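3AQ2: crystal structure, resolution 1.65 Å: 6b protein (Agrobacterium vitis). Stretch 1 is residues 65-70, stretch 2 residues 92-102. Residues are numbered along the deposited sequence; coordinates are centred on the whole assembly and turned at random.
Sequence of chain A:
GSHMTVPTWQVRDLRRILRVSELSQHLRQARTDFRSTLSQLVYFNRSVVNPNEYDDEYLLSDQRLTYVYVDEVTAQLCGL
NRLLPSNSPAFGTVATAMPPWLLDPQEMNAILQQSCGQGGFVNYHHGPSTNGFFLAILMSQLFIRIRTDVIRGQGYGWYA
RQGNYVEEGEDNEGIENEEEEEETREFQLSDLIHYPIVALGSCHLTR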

# COMPACT_ATOMS: atom_id res chain seq x y z
N LEU A 65 1.64 7.94 -5.00
CA LEU A 65 1.00 6.87 -4.24
C LEU A 65 1.07 5.55 -4.99
O LEU A 65 1.01 5.50 -6.23
CB LEU A 65 -0.47 7.22 -3.98
CG LEU A 65 -0.76 8.46 -3.14
CD1 LEU A 65 -2.26 8.72 -3.13
CD2 LEU A 65 -0.23 8.30 -1.70
N THR A 66 1.18 4.47 -4.22
CA THR A 66 0.92 3.12 -4.74
C THR A 66 -0.17 2.47 -3.90
O THR A 66 -0.55 2.99 -2.83
CB THR A 66 2.19 2.25 -4.82
OG1 THR A 66 2.84 2.21 -3.54
CG2 THR A 66 3.17 2.82 -5.87
N TYR A 67 -0.66 1.33 -4.36
CA TYR A 67 -1.90 0.75 -3.83
C TYR A 67 -1.71 -0.68 -3.36
O TYR A 67 -1.08 -1.49 -4.05
CB TYR A 67 -3.02 0.85 -4.88
CG TYR A 67 -3.20 2.30 -5.31
CD1 TYR A 67 -2.54 2.81 -6.42
CD2 TYR A 67 -4.00 3.15 -4.56
CE1 TYR A 67 -2.68 4.16 -6.78
CE2 TYR A 67 -4.15 4.49 -4.91
CZ TYR A 67 -3.49 4.99 -6.01
OH TYR A 67 -3.65 6.31 -6.36
N VAL A 68 -2.22 -0.96 -2.17
CA VAL A 68 -2.27 -2.33 -1.65
C VAL A 68 -3.75 -2.70 -1.60
O VAL A 68 -4.52 -2.12 -0.85
CB VAL A 68 -1.59 -2.49 -0.26
CG1 VAL A 68 -1.78 -3.90 0.26
CG2 VAL A 68 -0.10 -2.15 -0.37
N TYR A 69 -4.14 -3.66 -2.44
CA TYR A 69 -5.54 -4.05 -2.56
C TYR A 69 -5.96 -5.00 -1.44
O TYR A 69 -5.21 -5.90 -1.05
CB TYR A 69 -5.80 -4.61 -3.96
CG TYR A 69 -5.69 -3.50 -4.98
CD1 TYR A 69 -4.49 -3.27 -5.68
CD2 TYR A 69 -6.76 -2.63 -5.19
CE1 TYR A 69 -4.39 -2.21 -6.59
CE2 TYR A 69 -6.66 -1.57 -6.10
CZ TYR A 69 -5.49 -1.37 -6.80
OH TYR A 69 -5.42 -0.31 -7.68
N VAL A 70 -7.16 -4.78 -0.91
CA VAL A 70 -7.64 -5.49 0.29
C VAL A 70 -9.17 -5.65 0.24
O VAL A 70 -9.84 -5.06 -0.62
CB VAL A 70 -7.26 -4.75 1.60
CG1 VAL A 70 -5.75 -4.64 1.76
CG2 VAL A 70 -7.89 -3.35 1.64
N GLY A 92 5.56 -10.84 2.82
CA GLY A 92 5.65 -9.91 1.70
C GLY A 92 4.42 -9.05 1.57
O GLY A 92 3.30 -9.53 1.74
N THR A 93 4.63 -7.77 1.25
CA THR A 93 3.53 -6.90 0.86
C THR A 93 3.80 -6.35 -0.54
O THR A 93 4.79 -5.64 -0.76
CB THR A 93 3.34 -5.72 1.83
OG1 THR A 93 3.14 -6.22 3.16
CG2 THR A 93 2.12 -4.87 1.40
N VAL A 94 2.91 -6.70 -1.47
CA VAL A 94 3.02 -6.27 -2.85
C VAL A 94 2.08 -5.09 -3.09
O VAL A 94 0.87 -5.15 -2.78
CB VAL A 94 2.68 -7.44 -3.83
CG1 VAL A 94 2.64 -6.96 -5.27
CG2 VAL A 94 3.68 -8.59 -3.67
N ALA A 95 2.66 -4.01 -3.61
CA ALA A 95 1.91 -2.81 -3.97
C ALA A 95 2.08 -2.52 -5.45
O ALA A 95 3.05 -2.95 -6.06
CB ALA A 95 2.37 -1.62 -3.12
N THR A 96 1.13 -1.80 -6.04
CA THR A 96 1.25 -1.44 -7.45
C THR A 96 0.91 0.02 -7.70
O THR A 96 0.11 0.60 -6.97
CB THR A 96 0.37 -2.36 -8.35
OG1 THR A 96 0.56 -2.00 -9.74
CG2 THR A 96 -1.14 -2.27 -7.98
N ALA A 97 1.51 0.58 -8.75
CA ALA A 97 1.16 1.90 -9.24
C ALA A 97 -0.20 1.89 -9.98
O ALA A 97 -0.76 2.96 -10.21
CB ALA A 97 2.27 2.45 -10.14
N MET A 98 -0.71 0.71 -10.35
CA MET A 98 -2.01 0.63 -11.05
C MET A 98 -3.07 1.15 -10.10
O MET A 98 -3.27 0.55 -9.04
CB MET A 98 -2.36 -0.80 -11.42
CG MET A 98 -1.50 -1.41 -12.49
SD MET A 98 -2.29 -2.96 -12.96
CE MET A 98 -1.34 -3.37 -14.43
N PRO A 99 -3.75 2.26 -10.46
CA PRO A 99 -4.73 2.83 -9.54
C PRO A 99 -6.04 2.04 -9.53
O PRO A 99 -6.27 1.22 -10.43
CB PRO A 99 -4.94 4.24 -10.10
CG PRO A 99 -4.74 4.08 -11.57
CD PRO A 99 -3.63 3.05 -11.69
N PRO A 100 -6.88 2.26 -8.51
CA PRO A 100 -8.09 1.45 -8.36
C PRO A 100 -9.10 1.49 -9.52
O PRO A 100 -9.95 0.61 -9.61
CB PRO A 100 -8.73 2.00 -7.06
CG PRO A 100 -7.63 2.71 -6.36
CD PRO A 100 -6.70 3.23 -7.41
N TRP A 101 -8.99 2.49 -10.40
CA TRP A 101 -9.89 2.61 -11.55
C TRP A 101 -9.30 2.10 -12.86
O TRP A 101 -9.94 2.20 -13.90
CB TRP A 101 -10.31 4.08 -11.75
CG TRP A 101 -9.13 5.02 -11.87
CD1 TRP A 101 -8.43 5.33 -13.01
CD2 TRP A 101 -8.51 5.73 -10.80
NE1 TRP A 101 -7.40 6.21 -12.70
CE2 TRP A 101 -7.43 6.47 -11.36
CE3 TRP A 101 -8.77 5.84 -9.43
CZ2 TRP A 101 -6.61 7.29 -10.58
CZ3 TRP A 101 -7.92 6.65 -8.64
CH2 TRP A 101 -6.88 7.38 -9.23
N LEU A 102 -8.07 1.57 -12.83
CA LEU A 102 -7.42 1.18 -14.09
C LEU A 102 -8.09 -0.02 -14.74
O LEU A 102 -8.32 -0.05 -15.96
CB LEU A 102 -5.93 0.88 -13.87
CG LEU A 102 -5.14 0.67 -15.17
CD1 LEU A 102 -4.90 2.00 -15.91
CD2 LEU A 102 -3.81 -0.02 -14.88
O HOH W 1 -1.85 -5.01 -3.81

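Stretch 2 meets the strand 66-70 first through T93, whose methyl CG2 lies 3.9 Å from CG2 of V68; a beta-branched residue suits an extended strand and still offers a methyl group for packing. V94 contributes through its backbone. Here the two strands, inclined at 126°, are joined by water rather than directly: water 1 accepts from Y69 N at 3.0 Å and donates to V94 O at 2.9 Å, satisfying two polar groups that are otherwise buried.

A95 points toward stretch 1. Its CB packs 3.7 Å from V68 CG2 and 3.9 Å from T66 OG1, so the small methyl fills the space between these side chains. Its CA also comes within 3.3 Å of Y67 O, a CA-H...O contact beside the single antiparallel bridge. That bridge pairs T96 with Y67: Y67 N donates to T96 O at 2.8 Å, and T96 N donates to Y67 O at 3.0 Å. Although its CA-to-CB bond points away, T96 sets its CG2 3.5 Å from Y69 CE1, at the edge of that ring, while its OG1 accepts from M98 N at 3.1 Å and so braces the chain where the strand gives way to loop.

After A97, M98 contributes chiefly its carbonyl: Y69 OH donates to M98 O at 2.7 Å, a bond that the long reach of tyrosine makes possible and that satisfies its buried hydroxyl. The prolines then supply apolar surface for the aromatic residues. P99 CB lies 4.0 Å from Y67 CE1, and P100 CD sits over one face of the Y67 ring, 3.8 Å from its centroid, in a CH-pi contact; P100 CB also packs 4.2 Å from Y69 CE2. A type I turn from P99 to L102, closed by L102 N to P99 O at 3.0 Å, carries the chain onward.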